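Local coordinates for Card1 endonuclease domain-containing protein (Vibrio cholerae, PDB 1XMX) that is of uncharacterised function but probably binds nucleic acid and may cleave it, like the Card1 endonucleases of the PD-(D/E)XK clan, at residues 202-207 / 241-246; 230-233 / 238-241. All coordinates share one frame; numbering follows the deposited sequence.

How the contacts relate
Contacts 1 and 2 lie about 7 Å apart between centres at one three-stranded antiparallel sheet, in which strand 237-240 is flanked by 205-207 and 231-234: contact 2 pairs two of its strands, and contact 1 joins the approach to the third with the start of helix 243-266. Along the chain, helix 181-201 leads into 202-207; two further helices follow, then the hairpin, and finally helix 243-266. Ile241 belongs to both contacts. Probable hydrogen bonds from Phe240 N to Leu204 O (2.7 Å) and from Leu238 N to Val206 O (2.9 Å) complete the sheet. This order is consistent with a winged helix, from which helix 243-266, part of the Card1-like endonuclease family region, carries the chain onward.

Contact 1: 202-207 / 241-246; sequences QKLDVE and INEEAR
The backbones of 202-207 and 241-246 come closest at Leu204 and Asn242, CA to CA 6.7 Å, where the loop leading into strand 205-207 passes the start of helix 243-266 without a direct hydrogen bond. Leu204 does most of the touching. With CG anti to its own carbonyl carbon (chi1 -62°), the side chain reaches across to the first turn of the helix and splits its methyls: CD1 lies 3.9 Å from Asn242 CA, while CD2 sits 3.7 Å from Asn242 C and leans toward Arg246 CB. Glu243 starts out pointing away from 202-207, but a bend at chi2 (-91°) swings its carboxylate back, almost at right angles to the leucine, so that OE1 comes 3.4 Å from Leu204 CD2. Glu243 OE1 also accepts a hydrogen bond from a water 2.7 Å away, which donates to Lys203 O as well, making a polar bridge alongside the apolar touch. Asn242 turns its side chain the other way, into its own helix, where OD1 accepts from Ala245 N at 3.0 Å as a capping bond; the backbone hydrogen bond from Arg246 N to Asn242 O begins the regular helical pattern. Arg246 and Ala245 also pack on Phe240, and Val206 on helix 181-201. Gln202, at positive phi, closes that helix with a Schellman motif. The contact thus sets the loop that follows one helix against the Asn N-cap of another, at the first strand and the exit of what is, by its topology, probably a winged-helix domain.

Contact 2: 230-233 / 238-241; sequences IASY and LTFI
Ala231 CB touches two side chains of the opposing strand: it lies 3.8 Å from Leu238 CD1 and 4.2 Å from Phe240 CD1, the second approach oblique to the ring. Leu238 joins the group by resting its CG over one face of the Phe240 ring, toward the rim. On the same side of the sheet, Tyr233, with CG anti to the backbone N (chi1 175°), turns a ring edge to Leu238, CD1 being 4.1 Å from Leu238 CB and Leu238 N lying in the ring plane. Helices 216-227, 181-201 and 243-266 pack on this face. On the other, Ser232 OG and Thr239 OG1 share a water, 3.0 and 2.6 Å away respectively. Between the faces, Ser232 and Thr239 form a hydrogen-bonded pair through both N-H groups, the straighter bond from Thr239 N to Ser232 O (172°). At the open end of the hairpin Ile241 lays CG1 against Ile230 O (3.4 Å), and Ile241 N donates to Ile230 O at 3.1 Å from above the carbonyl plane. An antiparallel hairpin with one face against helices, following a helix-strand-helix-helix order, is consistent with the wing of a winged helix, a fold common in nucleic acid binding.

Contact 1: 202-207 / 241-246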
loop_
_atom_site.group_PDB
_atom_site.type_symbol
_atom_site.label_atom_id
_atom_site.label_comp_id
_atom_site.label_asym_id
_atom_site.label_seq_id
_atom_site.Cartn_x
_atom_site.Cartn_y
_atom_site.Cartn_z
ATOM N N GLN A 202 -17.887 0.794 -27.830
ATOM C CA GLN A 202 -17.857 -0.616 -27.467
ATOM C C GLN A 202 -17.351 -1.521 -28.561
ATOM O O GLN A 202 -17.891 -2.581 -28.797
ATOM C CB GLN A 202 -19.206 -1.093 -26.919
ATOM C CG GLN A 202 -19.648 -0.284 -25.750
ATOM C CD GLN A 202 -20.917 -0.806 -25.185
ATOM O OE1 GLN A 202 -21.382 -1.906 -25.548
ATOM N NE2 GLN A 202 -21.511 -0.034 -24.279
ATOM N N LYS A 203 -16.292 -1.090 -29.230
ATOM C CA LYS A 203 -15.692 -1.919 -30.258
ATOM C C LYS A 203 -14.174 -1.907 -30.161
ATOM O O LYS A 203 -13.554 -1.250 -29.259
ATOM C CB LYS A 203 -16.203 -1.524 -31.660
ATOM C CG LYS A 203 -16.006 -0.082 -32.074
ATOM C CD LYS A 203 -16.951 0.160 -33.264
ATOM C CE LYS A 203 -16.499 1.301 -34.141
ATOM N NZ LYS A 203 -16.591 2.591 -33.387
ATOM N N LEU A 204 -13.538 -2.671 -31.024
ATOM C CA LEU A 204 -12.110 -2.793 -30.869
ATOM C C LEU A 204 -11.429 -2.225 -32.076
ATOM O O LEU A 204 -10.219 -2.300 -32.189
ATOM C CB LEU A 204 -11.701 -4.231 -30.601
ATOM C CG LEU A 204 -12.281 -4.801 -29.319
ATOM C CD1 LEU A 204 -12.133 -6.337 -29.303
ATOM C CD2 LEU A 204 -11.571 -4.167 -28.100
ATOM N N ASP A 205 -12.217 -1.603 -32.939
ATOM C CA ASP A 205 -11.695 -1.000 -34.156
ATOM C C ASP A 205 -12.125 0.449 -34.295
ATOM O O ASP A 205 -13.083 0.860 -33.680
ATOM C CB ASP A 205 -11.937 -1.846 -35.422
ATOM C CG ASP A 205 -13.385 -2.026 -35.761
ATOM O OD1 ASP A 205 -13.950 -1.147 -36.429
ATOM O OD2 ASP A 205 -13.957 -3.085 -35.436
ATOM N N VAL A 206 -11.311 1.219 -34.999
ATOM C CA VAL A 206 -11.482 2.640 -35.157
ATOM C C VAL A 206 -10.726 3.051 -36.424
ATOM O O VAL A 206 -9.601 2.600 -36.695
ATOM C CB VAL A 206 -11.002 3.450 -33.891
ATOM C CG1 VAL A 206 -9.488 3.206 -33.583
ATOM C CG2 VAL A 206 -11.274 4.947 -34.040
ATOM N N GLU A 207 -11.394 3.824 -37.262
ATOM C CA GLU A 207 -10.775 4.340 -38.499
ATOM C C GLU A 207 -10.139 5.689 -38.192
ATOM O O GLU A 207 -10.775 6.576 -37.614
ATOM C CB GLU A 207 -11.817 4.529 -39.604
ATOM C CG GLU A 207 -11.183 4.564 -41.046
ATOM C CD GLU A 207 -12.252 4.757 -42.147
ATOM O OE1 GLU A 207 -13.347 5.300 -41.844
ATOM O OE2 GLU A 207 -11.981 4.354 -43.317
ATOM N N ILE A 241 -6.732 -6.564 -30.599
ATOM C CA ILE A 241 -7.108 -7.949 -30.494
ATOM C C ILE A 241 -8.120 -8.162 -29.364
ATOM O O ILE A 241 -8.926 -9.088 -29.417
ATOM C CB ILE A 241 -5.887 -8.862 -30.310
ATOM C CG1 ILE A 241 -5.092 -8.498 -29.051
ATOM C CG2 ILE A 241 -4.994 -8.779 -31.552
ATOM C CD1 ILE A 241 -4.188 -9.634 -28.549
ATOM N N ASN A 242 -8.073 -7.316 -28.340
ATOM C CA ASN A 242 -9.001 -7.460 -27.221
ATOM C C ASN A 242 -9.081 -6.234 -26.299
ATOM O O ASN A 242 -8.376 -5.258 -26.501
ATOM C CB ASN A 242 -8.748 -8.777 -26.438
ATOM C CG ASN A 242 -7.329 -8.867 -25.860
ATOM O OD1 ASN A 242 -6.747 -7.863 -25.401
ATOM N ND2 ASN A 242 -6.763 -10.068 -25.887
ATOM N N GLU A 243 -9.942 -6.296 -25.288
ATOM C CA GLU A 243 -10.174 -5.165 -24.367
ATOM C C GLU A 243 -8.937 -4.789 -23.592
ATOM O O GLU A 243 -8.689 -3.614 -23.338
ATOM C CB GLU A 243 -11.258 -5.504 -23.346
ATOM C CG GLU A 243 -12.584 -5.811 -23.986
ATOM C CD GLU A 243 -13.437 -4.558 -24.116
ATOM O OE1 GLU A 243 -13.281 -3.853 -25.153
ATOM O OE2 GLU A 243 -14.243 -4.286 -23.171
ATOM N N GLU A 244 -8.177 -5.804 -23.184
ATOM C CA GLU A 244 -6.933 -5.572 -22.440
ATOM C C GLU A 244 -5.901 -4.846 -23.306
ATOM O O GLU A 244 -5.200 -3.991 -22.803
ATOM C CB GLU A 244 -6.357 -6.865 -21.895
ATOM C CG GLU A 244 -4.947 -6.698 -21.329
ATOM C CD GLU A 244 -4.172 -8.027 -21.283
ATOM O OE1 GLU A 244 -3.814 -8.531 -22.379
ATOM O OE2 GLU A 244 -3.894 -8.559 -20.174
ATOM N N ALA A 245 -5.852 -5.142 -24.613
ATOM C CA ALA A 245 -4.990 -4.371 -25.536
ATOM C C ALA A 245 -5.538 -2.978 -25.748
ATOM O O ALA A 245 -4.795 -2.025 -25.819
ATOM C CB ALA A 245 -4.827 -5.094 -26.875
ATOM N N ARG A 246 -6.841 -2.840 -25.882
ATOM C CA ARG A 246 -7.406 -1.501 -25.948
ATOM C C ARG A 246 -7.132 -0.666 -24.675
ATOM O O ARG A 246 -6.736 0.475 -24.769
ATOM C CB ARG A 246 -8.904 -1.535 -26.230
ATOM C CG ARG A 246 -9.513 -0.102 -26.275
ATOM C CD ARG A 246 -10.938 0.075 -25.768
ATOM N NE ARG A 246 -11.333 -0.401 -24.419
ATOM C CZ ARG A 246 -11.139 0.166 -23.207
ATOM N NH1 ARG A 246 -10.430 1.309 -22.979
ATOM N NH2 ARG A 246 -11.697 -0.456 -22.165
HETATM O O HOH W 1 -13.921 -1.655 -26.627
#

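Contact 2: 230-233 / 238-241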
loop_
_atom_site.group_PDB
_atom_site.type_symbol
_atom_site.label_atom_id
_atom_site.label_comp_id
_atom_site.label_asym_id
_atom_site.label_seq_id
_atom_site.Cartn_x
_atom_site.Cartn_y
_atom_site.Cartn_z
ATOM N N ILE A 230 -0.627 -7.250 -30.797
ATOM C CA ILE A 230 -1.824 -6.870 -30.047
ATOM C C ILE A 230 -2.819 -5.915 -30.754
ATOM O O ILE A 230 -3.877 -5.540 -30.178
ATOM C CB ILE A 230 -1.461 -6.310 -28.662
ATOM C CG1 ILE A 230 -0.574 -5.059 -28.809
ATOM C CG2 ILE A 230 -0.800 -7.360 -27.853
ATOM C CD1 ILE A 230 -0.521 -4.237 -27.517
ATOM N N ALA A 231 -2.470 -5.516 -31.982
ATOM C CA ALA A 231 -3.401 -4.836 -32.907
ATOM C C ALA A 231 -3.005 -5.093 -34.339
ATOM O O ALA A 231 -1.863 -5.431 -34.635
ATOM C CB ALA A 231 -3.447 -3.325 -32.679
ATOM N N SER A 232 -3.972 -4.938 -35.245
ATOM C CA SER A 232 -3.649 -4.880 -36.629
ATOM C C SER A 232 -3.948 -3.427 -37.069
ATOM O O SER A 232 -4.764 -2.707 -36.448
ATOM C CB SER A 232 -4.433 -5.954 -37.414
ATOM O OG SER A 232 -5.844 -5.701 -37.338
ATOM N N TYR A 233 -3.211 -2.964 -38.080
ATOM C CA TYR A 233 -3.395 -1.617 -38.581
ATOM C C TYR A 233 -3.279 -1.724 -40.114
ATOM O O TYR A 233 -2.209 -2.051 -40.624
ATOM C CB TYR A 233 -2.381 -0.628 -37.990
ATOM C CG TYR A 233 -2.520 0.753 -38.620
ATOM C CD1 TYR A 233 -3.748 1.468 -38.557
ATOM C CD2 TYR A 233 -1.449 1.337 -39.303
ATOM C CE1 TYR A 233 -3.892 2.732 -39.187
ATOM C CE2 TYR A 233 -1.575 2.592 -39.908
ATOM C CZ TYR A 233 -2.795 3.284 -39.842
ATOM O OH TYR A 233 -2.883 4.512 -40.467
ATOM N N LEU A 238 -7.398 0.746 -37.314
ATOM C CA LEU A 238 -6.705 0.142 -36.179
ATOM C C LEU A 238 -7.650 -0.796 -35.413
ATOM O O LEU A 238 -8.731 -0.384 -34.988
ATOM C CB LEU A 238 -6.160 1.244 -35.259
ATOM C CG LEU A 238 -5.606 0.808 -33.888
ATOM C CD1 LEU A 238 -4.276 0.084 -34.040
ATOM C CD2 LEU A 238 -5.461 2.028 -32.949
ATOM N N THR A 239 -7.272 -2.076 -35.269
ATOM C CA THR A 239 -8.107 -3.025 -34.529
ATOM C C THR A 239 -7.295 -3.615 -33.361
ATOM O O THR A 239 -6.256 -4.237 -33.591
ATOM C CB THR A 239 -8.588 -4.166 -35.432
ATOM O OG1 THR A 239 -9.073 -3.625 -36.671
ATOM C CG2 THR A 239 -9.704 -5.028 -34.729
ATOM N N PHE A 240 -7.746 -3.421 -32.122
ATOM C CA PHE A 240 -7.157 -4.185 -31.006
ATOM C C PHE A 240 -7.640 -5.656 -30.970
ATOM O O PHE A 240 -8.805 -5.962 -31.324
ATOM C CB PHE A 240 -7.390 -3.472 -29.677
ATOM C CG PHE A 240 -6.945 -2.024 -29.691
ATOM C CD1 PHE A 240 -5.606 -1.686 -29.444
ATOM C CD2 PHE A 240 -7.864 -1.010 -29.928
ATOM C CE1 PHE A 240 -5.194 -0.314 -29.416
ATOM C CE2 PHE A 240 -7.481 0.333 -29.939
ATOM C CZ PHE A 240 -6.141 0.690 -29.690
ATOM N N ILE A 241 -6.732 -6.564 -30.599
ATOM C CA ILE A 241 -7.108 -7.949 -30.494
ATOM C C ILE A 241 -8.120 -8.162 -29.364
ATOM O O ILE A 241 -8.926 -9.088 -29.417
ATOM C CB ILE A 241 -5.887 -8.862 -30.310
ATOM C CG1 ILE A 241 -5.092 -8.498 -29.051
ATOM C CG2 ILE A 241 -4.994 -8.779 -31.552
ATOM C CD1 ILE A 241 -4.188 -9.634 -28.549
HETATM O O HOH W 2 -7.330 -3.358 -38.559
#